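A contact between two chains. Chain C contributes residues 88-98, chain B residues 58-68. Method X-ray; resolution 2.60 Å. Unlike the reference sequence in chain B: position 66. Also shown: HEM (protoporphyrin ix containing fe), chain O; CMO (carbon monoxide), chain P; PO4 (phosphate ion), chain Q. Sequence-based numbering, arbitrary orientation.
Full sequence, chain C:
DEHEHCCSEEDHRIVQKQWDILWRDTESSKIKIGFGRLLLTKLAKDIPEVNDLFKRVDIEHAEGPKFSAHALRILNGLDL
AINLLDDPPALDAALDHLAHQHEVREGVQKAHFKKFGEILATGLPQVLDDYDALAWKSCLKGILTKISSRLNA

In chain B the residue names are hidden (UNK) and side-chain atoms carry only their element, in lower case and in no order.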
ATOM      1  N   PRO C  88       6.254  12.745  36.934  1.00 30.36           N
ATOM      2  CA  PRO C  88       6.083  14.119  37.423  1.00 30.41           C
ATOM      3  C   PRO C  88       6.884  14.517  38.679  1.00 27.43           C
ATOM      4  O   PRO C  88       7.466  15.603  38.672  1.00 28.46           O
ATOM      5  CB  PRO C  88       4.559  14.250  37.643  1.00 28.99           C
ATOM      6  CG  PRO C  88       3.985  12.881  37.412  1.00 33.93           C
ATOM      7  CD  PRO C  88       4.966  12.112  36.595  1.00 30.08           C
ATOM      8  N   PRO C  89       6.938  13.696  39.734  1.00 26.50           N
ATOM      9  CA  PRO C  89       7.697  14.099  40.921  1.00 25.14           C
ATOM     10  C   PRO C  89       9.214  14.118  40.719  1.00 24.59           C
ATOM     11  O   PRO C  89       9.888  14.984  41.283  1.00 25.25           O
ATOM     12  CB  PRO C  89       7.284  13.072  41.979  1.00 23.54           C
ATOM     13  CG  PRO C  89       6.863  11.888  41.217  1.00 26.15           C
ATOM     14  CD  PRO C  89       6.295  12.382  39.928  1.00 23.92           C
ATOM     15  N   ALA C  90       9.750  13.191  39.926  1.00 23.62           N
ATOM     16  CA  ALA C  90      11.177  13.238  39.596  1.00 23.07           C
ATOM     17  C   ALA C  90      11.498  14.434  38.709  1.00 22.95           C
ATOM     18  O   ALA C  90      12.557  15.049  38.861  1.00 24.53           O
ATOM     19  CB  ALA C  90      11.630  11.933  38.940  1.00 22.21           C
ATOM     20  N   LEU C  91      10.590  14.755  37.782  1.00 22.71           N
ATOM     21  CA  LEU C  91      10.705  15.969  36.975  1.00 22.61           C
ATOM     22  C   LEU C  91      10.771  17.224  37.844  1.00 24.49           C
ATOM     23  O   LEU C  91      11.599  18.105  37.603  1.00 23.89           O
ATOM     24  CB  LEU C  91       9.549  16.079  35.971  1.00 20.71           C
ATOM     25  CG  LEU C  91       9.486  17.347  35.105  1.00 21.81           C
ATOM     26  CD1 LEU C  91      10.657  17.421  34.145  1.00 18.16           C
ATOM     27  CD2 LEU C  91       8.172  17.435  34.344  1.00 21.48           C
ATOM     28  N   ASP C  92       9.909  17.296  38.855  1.00 24.11           N
ATOM     29  CA  ASP C  92       9.869  18.466  39.724  1.00 27.62           C
ATOM     30  C   ASP C  92      11.153  18.698  40.497  1.00 26.60           C
ATOM     31  O   ASP C  92      11.618  19.834  40.616  1.00 26.61           O
ATOM     32  CB  ASP C  92       8.668  18.434  40.658  1.00 29.51           C
ATOM     33  CG  ASP C  92       7.617  19.429  40.247  1.00 38.13           C
ATOM     34  OD1 ASP C  92       6.906  19.173  39.250  1.00 42.30           O
ATOM     35  OD2 ASP C  92       7.440  20.519  40.846  1.00 49.29           O
ATOM     36  N   ALA C  93      11.721  17.608  41.000  1.00 24.28           N
ATOM     37  CA  ALA C  93      13.003  17.649  41.675  1.00 22.40           C
ATOM     38  C   ALA C  93      14.068  18.182  40.723  1.00 23.43           C
ATOM     39  O   ALA C  93      14.893  19.008  41.112  1.00 24.46           O
ATOM     40  CB  ALA C  93      13.378  16.265  42.174  1.00 19.79           C
ATOM     41  N   ALA C  94      14.032  17.710  39.478  1.00 24.21           N
ATOM     42  CA  ALA C  94      15.008  18.099  38.466  1.00 23.24           C
ATOM     43  C   ALA C  94      14.861  19.563  38.062  1.00 23.95           C
ATOM     44  O   ALA C  94      15.854  20.288  37.961  1.00 23.53           O
ATOM     45  CB  ALA C  94      14.905  17.191  37.248  1.00 20.63           C
ATOM     46  N   LEU C  95      13.620  19.994  37.842  1.00 24.23           N
ATOM     47  CA  LEU C  95      13.358  21.370  37.428  1.00 25.29           C
ATOM     48  C   LEU C  95      13.634  22.343  38.565  1.00 26.47           C
ATOM     49  O   LEU C  95      14.074  23.468  38.330  1.00 26.25           O
ATOM     50  CB  LEU C  95      11.932  21.529  36.891  1.00 23.15           C
ATOM     51  CG  LEU C  95      11.596  20.717  35.631  1.00 24.35           C
ATOM     52  CD1 LEU C  95      10.159  20.996  35.182  1.00 21.01           C
ATOM     53  CD2 LEU C  95      12.567  20.989  34.482  1.00 17.13           C
ATOM     54  N   ASP C  96      13.389  21.899  39.795  1.00 28.52           N
ATOM     55  CA  ASP C  96      13.687  22.703  40.973  1.00 27.86           C
ATOM     56  C   ASP C  96      15.196  22.914  41.128  1.00 25.94           C
ATOM     57  O   ASP C  96      15.643  24.033  41.387  1.00 25.32           O
ATOM     58  CB  ASP C  96      13.092  22.056  42.223  1.00 29.70           C
ATOM     59  CG  ASP C  96      13.098  22.982  43.414  1.00 33.80           C
ATOM     60  OD1 ASP C  96      12.439  24.047  43.360  1.00 35.27           O
ATOM     61  OD2 ASP C  96      13.733  22.723  44.458  1.00 41.91           O
ATOM     62  N   HIS C  97      15.968  21.841  40.965  1.00 23.48           N
ATOM     63  CA  HIS C  97      17.426  21.925  40.924  1.00 23.11           C
ATOM     64  C   HIS C  97      17.908  22.919  39.859  1.00 24.09           C
ATOM     65  O   HIS C  97      18.722  23.797  40.155  1.00 25.59           O
ATOM     66  CB  HIS C  97      18.015  20.537  40.681  1.00 25.80           C
ATOM     67  CG  HIS C  97      19.508  20.478  40.783  1.00 24.25           C
ATOM     68  ND1 HIS C  97      20.171  20.376  41.987  1.00 20.71           N
ATOM     69  CD2 HIS C  97      20.465  20.493  39.826  1.00 18.64           C
ATOM     70  CE1 HIS C  97      21.474  20.332  41.768  1.00 17.85           C
ATOM     71  NE2 HIS C  97      21.679  20.398  40.464  1.00 23.29           N
ATOM     72  N   LEU C  98      17.404  22.784  38.631  1.00 21.38           N
ATOM     73  CA  LEU C  98      17.692  23.768  37.589  1.00 21.65           C
ATOM     74  C   LEU C  98      17.273  25.173  38.024  1.00 23.39           C
ATOM     75  O   LEU C  98      17.998  26.144  37.786  1.00 25.74           O
ATOM     76  CB  LEU C  98      17.020  23.385  36.262  1.00 19.95           C
ATOM     77  CG  LEU C  98      17.595  22.172  35.517  1.00 18.47           C
ATOM     78  CD1 LEU C  98      16.597  21.614  34.503  1.00 11.36           C
ATOM     79  CD2 LEU C  98      18.915  22.511  34.835  1.00 14.05           C
TER
ATOM     80  N   UNK B  58      13.600   7.475  45.757  1.00 24.57           N
ATOM     81  CA  UNK B  58      13.126   8.821  45.976  1.00 24.17           C
ATOM     82  C   UNK B  58      13.295   9.646  44.690  1.00 24.30           C
ATOM     83  O   UNK B  58      14.312   9.513  44.006  1.00 25.16           O
ATOM     84  c   UNK B  58      13.224  10.689  47.657  1.00 23.21           C
ATOM     85  c   UNK B  58      13.869   9.446  47.153  1.00 23.50           C
ATOM     86  c   UNK B  58      12.575  12.792  47.599  1.00 23.60           C
ATOM     87  n   UNK B  58      13.250  11.865  46.945  1.00 21.48           N
ATOM     88  n   UNK B  58      12.121  12.258  48.721  1.00 22.96           N
ATOM     89  c   UNK B  58      12.499  10.938  48.772  1.00 24.35           C
ATOM     90  N   UNK B  59      12.303  10.469  44.346  1.00 23.21           N
ATOM     91  CA  UNK B  59      12.360  11.280  43.127  1.00 24.10           C
ATOM     92  C   UNK B  59      13.574  12.224  43.064  1.00 24.13           C
ATOM     93  O   UNK B  59      14.174  12.387  41.995  1.00 21.89           O
ATOM     94  c   UNK B  59      10.635  12.045  44.597  1.00 24.22           C
ATOM     95  c   UNK B  59      11.039  10.693  45.088  1.00 21.32           C
ATOM     96  c   UNK B  59      11.050  12.075  43.171  1.00 25.19           C
ATOM     97  N   UNK B  60      13.932  12.821  44.200  1.00 21.94           N
ATOM     98  CA  UNK B  60      15.115  13.671  44.285  1.00 19.30           C
ATOM     99  C   UNK B  60      16.385  12.887  43.987  1.00 19.95           C
ATOM    100  O   UNK B  60      17.343  13.433  43.435  1.00 22.15           O
ATOM    101  c   UNK B  60      15.207  14.326  45.649  1.00 18.18           C
ATOM    102  N   UNK B  61      16.401  11.611  44.356  1.00 17.34           N
ATOM    103  CA  UNK B  61      17.558  10.806  44.054  1.00 18.41           C
ATOM    104  C   UNK B  61      17.620  10.427  42.581  1.00 19.72           C
ATOM    105  O   UNK B  61      18.703  10.413  41.988  1.00 20.28           O
ATOM    106  c   UNK B  61      18.929   8.848  44.742  1.00 21.96           C
ATOM    107  c   UNK B  61      21.410   7.643  44.354  1.00 23.67           C
ATOM    108  c   UNK B  61      17.637   9.549  44.908  1.00 17.46           C
ATOM    109  c   UNK B  61      21.293   8.711  45.231  1.00 18.52           C
ATOM    110  c   UNK B  61      20.288   7.185  43.655  1.00 25.44           C
ATOM    111  c   UNK B  61      20.060   9.316  45.409  1.00 22.66           C
ATOM    112  c   UNK B  61      19.057   7.798  43.844  1.00 17.10           C
ATOM    113  N   UNK B  62      16.467  10.099  42.000  1.00 20.09           N
ATOM    114  CA  UNK B  62      16.403   9.778  40.580  1.00 18.87           C
ATOM    115  C   UNK B  62      16.950  10.958  39.799  1.00 16.85           C
ATOM    116  O   UNK B  62      17.788  10.787  38.913  1.00 15.86           O
ATOM    117  c   UNK B  62      14.947   9.503  40.113  1.00 20.93           C
ATOM    118  c   UNK B  62      14.266   8.414  40.949  1.00 20.24           C
ATOM    119  c   UNK B  62      14.917   9.148  38.622  1.00 16.51           C
ATOM    120  c   UNK B  62      14.872   7.058  40.806  1.00 29.05           C
ATOM    121  N   UNK B  63      16.454  12.151  40.128  1.00 15.43           N
ATOM    122  CA  UNK B  63      16.822  13.373  39.429  1.00 15.69           C
ATOM    123  C   UNK B  63      18.324  13.535  39.461  1.00 16.86           C
ATOM    124  O   UNK B  63      18.957  13.796  38.431  1.00 16.29           O
ATOM    125  c   UNK B  63      16.143  14.578  40.066  1.00 17.64           C
ATOM    126  N   UNK B  64      18.882  13.346  40.651  1.00 15.06           N
ATOM    127  CA  UNK B  64      20.313  13.394  40.841  1.00 16.30           C
ATOM    128  C   UNK B  64      21.061  12.361  39.984  1.00 17.28           C
ATOM    129  O   UNK B  64      22.088  12.677  39.381  1.00 18.53           O
ATOM    130  n   UNK B  64      23.108  13.763  42.375  1.00 17.49           N
ATOM    131  c   UNK B  64      22.090  12.845  42.518  1.00 12.90           C
ATOM    132  n   UNK B  64      24.040  11.872  42.773  1.00 20.35           N
ATOM    133  c   UNK B  64      22.684  11.651  42.746  1.00 15.76           C
ATOM    134  c   UNK B  64      20.664  13.205  42.314  1.00 15.27           C
ATOM    135  c   UNK B  64      24.267  13.157  42.556  1.00 20.23           C
ATOM    136  N   UNK B  65      20.548  11.135  39.947  1.00 17.33           N
ATOM    137  CA  UNK B  65      21.198  10.061  39.211  1.00 19.93           C
ATOM    138  C   UNK B  65      21.090  10.286  37.705  1.00 21.88           C
ATOM    139  O   UNK B  65      22.057  10.053  36.978  1.00 23.91           O
ATOM    140  c   UNK B  65      20.615   8.716  39.607  1.00 20.31           C
ATOM    141  N   UNK B  66      19.918  10.729  37.240  1.00 21.91           N
ATOM    142  CA  UNK B  66      19.742  11.151  35.844  1.00 23.96           C
ATOM    143  C   UNK B  66      20.727  12.288  35.525  1.00 24.75           C
ATOM    144  O   UNK B  66      21.295  12.340  34.429  1.00 25.36           O
ATOM    145  o   UNK B  66      17.574   9.250  35.238  1.00 42.23           O
ATOM    146  o   UNK B  66      16.494  10.765  34.156  1.00 28.19           O
ATOM    147  c   UNK B  66      18.286  11.585  35.559  1.00 22.95           C
ATOM    148  c   UNK B  66      17.417  10.459  34.961  1.00 33.47           C
ATOM    149  N   UNK B  67      20.936  13.180  36.490  1.00 23.33           N
ATOM    150  CA  UNK B  67      21.850  14.311  36.327  1.00 22.37           C
ATOM    151  C   UNK B  67      23.293  13.836  36.143  1.00 22.24           C
ATOM    152  O   UNK B  67      24.015  14.333  35.275  1.00 18.89           O
ATOM    153  n   UNK B  67      18.872  17.276  39.976  1.00 21.45           N
ATOM    154  c   UNK B  67      21.064  17.571  38.195  1.00 18.16           C
ATOM    155  c   UNK B  67      21.867  16.683  37.257  1.00 24.90           C
ATOM    156  n   UNK B  67      21.152  17.189  39.608  1.00 22.01           N
ATOM    157  n   UNK B  67      20.284  16.704  41.689  1.00 23.87           N
ATOM    158  c   UNK B  67      20.104  17.053  40.421  1.00 25.54           C
ATOM    159  c   UNK B  67      21.741  15.217  37.547  1.00 21.62           C
ATOM    160  N   UNK B  68      23.693  12.863  36.958  1.00 21.27           N
ATOM    161  CA  UNK B  68      25.029  12.280  36.887  1.00 20.72           C
ATOM    162  C   UNK B  68      25.278  11.620  35.553  1.00 20.14           C
ATOM    163  O   UNK B  68      26.314  11.851  34.924  1.00 18.32           O
ATOM    164  c   UNK B  68      25.218  11.208  37.959  1.00 22.74           C
ATOM    165  c   UNK B  68      26.574  10.507  37.796  1.00 18.02           C
ATOM    166  c   UNK B  68      25.055  11.813  39.330  1.00 20.36           C
TER
HETATM  167  CHA HEM O 160      26.935  15.809  41.734  1.00 20.41           C
HETATM  168  CHB HEM O 160      28.811  13.892  37.652  1.00 20.04           C
HETATM  169  CHC HEM O 160      31.195  10.536  40.292  1.00 17.94           C
HETATM  170  CHD HEM O 160      29.510  12.611  44.402  1.00 16.55           C
HETATM  171  C1A HEM O 160      27.184  15.515  40.314  1.00 19.81           C
HETATM  172  C2A HEM O 160      26.546  16.261  39.326  1.00 21.33           C
HETATM  173  C3A HEM O 160      27.068  15.721  38.070  1.00 21.79           C
HETATM  174  C4A HEM O 160      28.007  14.693  38.566  1.00 19.47           C
HETATM  175  CMA HEM O 160      26.735  16.119  36.654  1.00 18.23           C
HETATM  176  CAA HEM O 160      25.500  17.335  39.485  1.00 24.08           C
HETATM  177  CBA HEM O 160      26.067  18.739  39.526  1.00 28.75           C
HETATM  178  CGA HEM O 160      24.890  19.647  39.795  1.00 32.66           C
HETATM  179  O1A HEM O 160      24.111  19.928  38.855  1.00 38.78           O
HETATM  180  O2A HEM O 160      24.732  20.077  40.957  1.00 34.26           O
HETATM  181  C1B HEM O 160      29.647  12.762  38.044  1.00 17.96           C
HETATM  182  C2B HEM O 160      30.249  11.983  37.080  1.00 17.59           C
HETATM  183  C3B HEM O 160      30.907  11.075  37.841  1.00 20.01           C
HETATM  184  C4B HEM O 160      30.681  11.325  39.176  1.00 20.00           C
HETATM  185  CMB HEM O 160      30.197  12.104  35.578  1.00 16.72           C
HETATM  186  CAB HEM O 160      31.619  10.118  37.247  1.00 18.44           C
HETATM  187  CBB HEM O 160      32.317   9.233  36.562  1.00 23.72           C
HETATM  188  C1C HEM O 160      30.882  10.800  41.702  1.00 18.46           C
HETATM  189  C2C HEM O 160      31.360   9.953  42.682  1.00 15.34           C
HETATM  190  C3C HEM O 160      30.893  10.535  43.837  1.00 19.91           C
HETATM  191  C4C HEM O 160      30.166  11.669  43.467  1.00 15.91           C
HETATM  192  CMC HEM O 160      32.208   8.721  42.473  1.00 22.11           C
HETATM  193  CAC HEM O 160      31.141  10.009  45.206  1.00 22.34           C
HETATM  194  CBC HEM O 160      30.780   8.748  45.493  1.00 21.57           C
HETATM  195  C1D HEM O 160      28.626  13.734  44.021  1.00 18.96           C
HETATM  196  C2D HEM O 160      27.922  14.461  44.979  1.00 18.02           C
HETATM  197  C3D HEM O 160      27.174  15.373  44.270  1.00 17.18           C
HETATM  198  C4D HEM O 160      27.528  15.087  42.866  1.00 18.55           C
HETATM  199  CMD HEM O 160      27.973  14.287  46.479  1.00 20.43           C
HETATM  200  CAD HEM O 160      26.244  16.436  44.798  1.00 19.72           C
HETATM  201  CBD HEM O 160      24.937  15.834  45.285  1.00 24.88           C
HETATM  202  CGD HEM O 160      24.069  16.983  45.732  1.00 24.92           C
HETATM  203  O1D HEM O 160      23.702  17.837  44.895  1.00 29.13           O
HETATM  204  O2D HEM O 160      23.750  17.044  46.935  1.00 32.81           O
HETATM  205  NA  HEM O 160      28.113  14.591  39.911  1.00 19.43           N
HETATM  206  NB  HEM O 160      29.881  12.406  39.332  1.00 14.12           N
HETATM  207  NC  HEM O 160      30.170  11.878  42.127  1.00 16.89           N
HETATM  208  ND  HEM O 160      28.406  14.074  42.724  1.00 18.51           N
HETATM  209 FE   HEM O 160      29.199  13.286  41.030  1.00 24.19          FE
HETATM  210  C   CMO P1162      27.542  11.843  41.129  1.00 33.33           C
HETATM  211  O   CMO P1162      26.746  11.154  41.818  1.00 37.57           O
HETATM  212  P   PO4 Q 154      18.302  21.310  44.665  1.00 27.70           P
HETATM  213  O1  PO4 Q 154      18.028  21.592  46.132  1.00 28.15           O
HETATM  214  O2  PO4 Q 154      19.245  20.130  44.526  1.00 23.39           O
HETATM  215  O3  PO4 Q 154      18.947  22.526  44.030  1.00 27.97           O
HETATM  216  O4  PO4 Q 154      16.981  21.002  43.990  1.00 30.47           O
HETATM  217  O   HOH W   1      18.076  18.640  37.439  1.00 22.93           O

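Position B58 carries one carbon and then a five-membered ring of three carbons and two nitrogens, so it is a histidine. His B58 sits just before the helix and reaches nothing on chain C; its ND1 accepts from the backbone N of position B60 at 3.0 Å, a capping bond that ties down the first turn.

At B59 three carbons close a ring onto the backbone N, which defines proline. A proline suits a first helical turn, where its N needs no partner. The CB of Pro B59 lies 3.7 Å from Ala C90 N and 4.1 Å from Pro C89 CB, so its CB packs on Pro C89 and on the backbone of Ala C90.

Position B60 has a single side-chain carbon: Ala B60. Its CB points away from chain C, and that leaves the backbone exposed to contact, with Ala C93 CB resting 3.8 Å from Ala B60 CA.

Position B61 shows one carbon and then a ring of six carbons, with no oxygen, hence Phe B61. Its CA-to-CB bond points away from chain C, and the residue is buried.

Four carbons at B62, forked at the first, with one arm two carbons long, spell isoleucine. The CB of Ile B62 comes within 4.3 Å of Ala C90 CB, while the end of the side chain leads away.

B63 again has one carbon, Ala B63, here aimed at chain C. Its CB lies 3.8 Å from Ala C90 O, 3.9 Å from Ala C93 CB and 4.0 Å from Ala C94 CB: one methyl among three small neighbours.

B64 repeats the pattern of one carbon and a five-membered ring with two nitrogens. His B64 leaves chain C alone; its NE2 makes a weak hydrogen bond to the carbon monoxide O at 3.0 Å.

The single carbon of B65, Ala B65, is out of reach.

B66 has two carbons, the second carrying two oxygens. Two oxygens on the second carbon make a carboxylate, so this is Asp B66, where the reference has Glu. It does not touch chain C.

B67 runs through three carbons and a nitrogen to a carbon bearing two more nitrogens, the guanidinium of arginine. Arg B67 lies flat on His C97, centres 3.5 Å apart and planes at 12°, and a water bridges its NH1 (3.0 Å from the water O) to Ala C94 O (2.8 Å from the water O).

B68 is one carbon carrying two others: Val B68, beside the heme and clear of chain C.

The rule is small residues at the crossing. The helix axes approach to 7.7 Å at 61°, with Ala C90, Ala C93 and Ala C94 meeting Pro B59, Ala B60 and Ala B63. No direct hydrogen bond crosses. Farther along, the stack adds a polar end, and His C97 NE2 donates to heme O1A at 3.0 Å while His C97 ND1 donates to phosphate O2 at 2.7 Å, so both ring nitrogens are used near the ring plane, leaving a face to the guanidinium; the phosphate is probably from the crystallisation liquor.

Chain B 58-68: HPAFIAHADRV
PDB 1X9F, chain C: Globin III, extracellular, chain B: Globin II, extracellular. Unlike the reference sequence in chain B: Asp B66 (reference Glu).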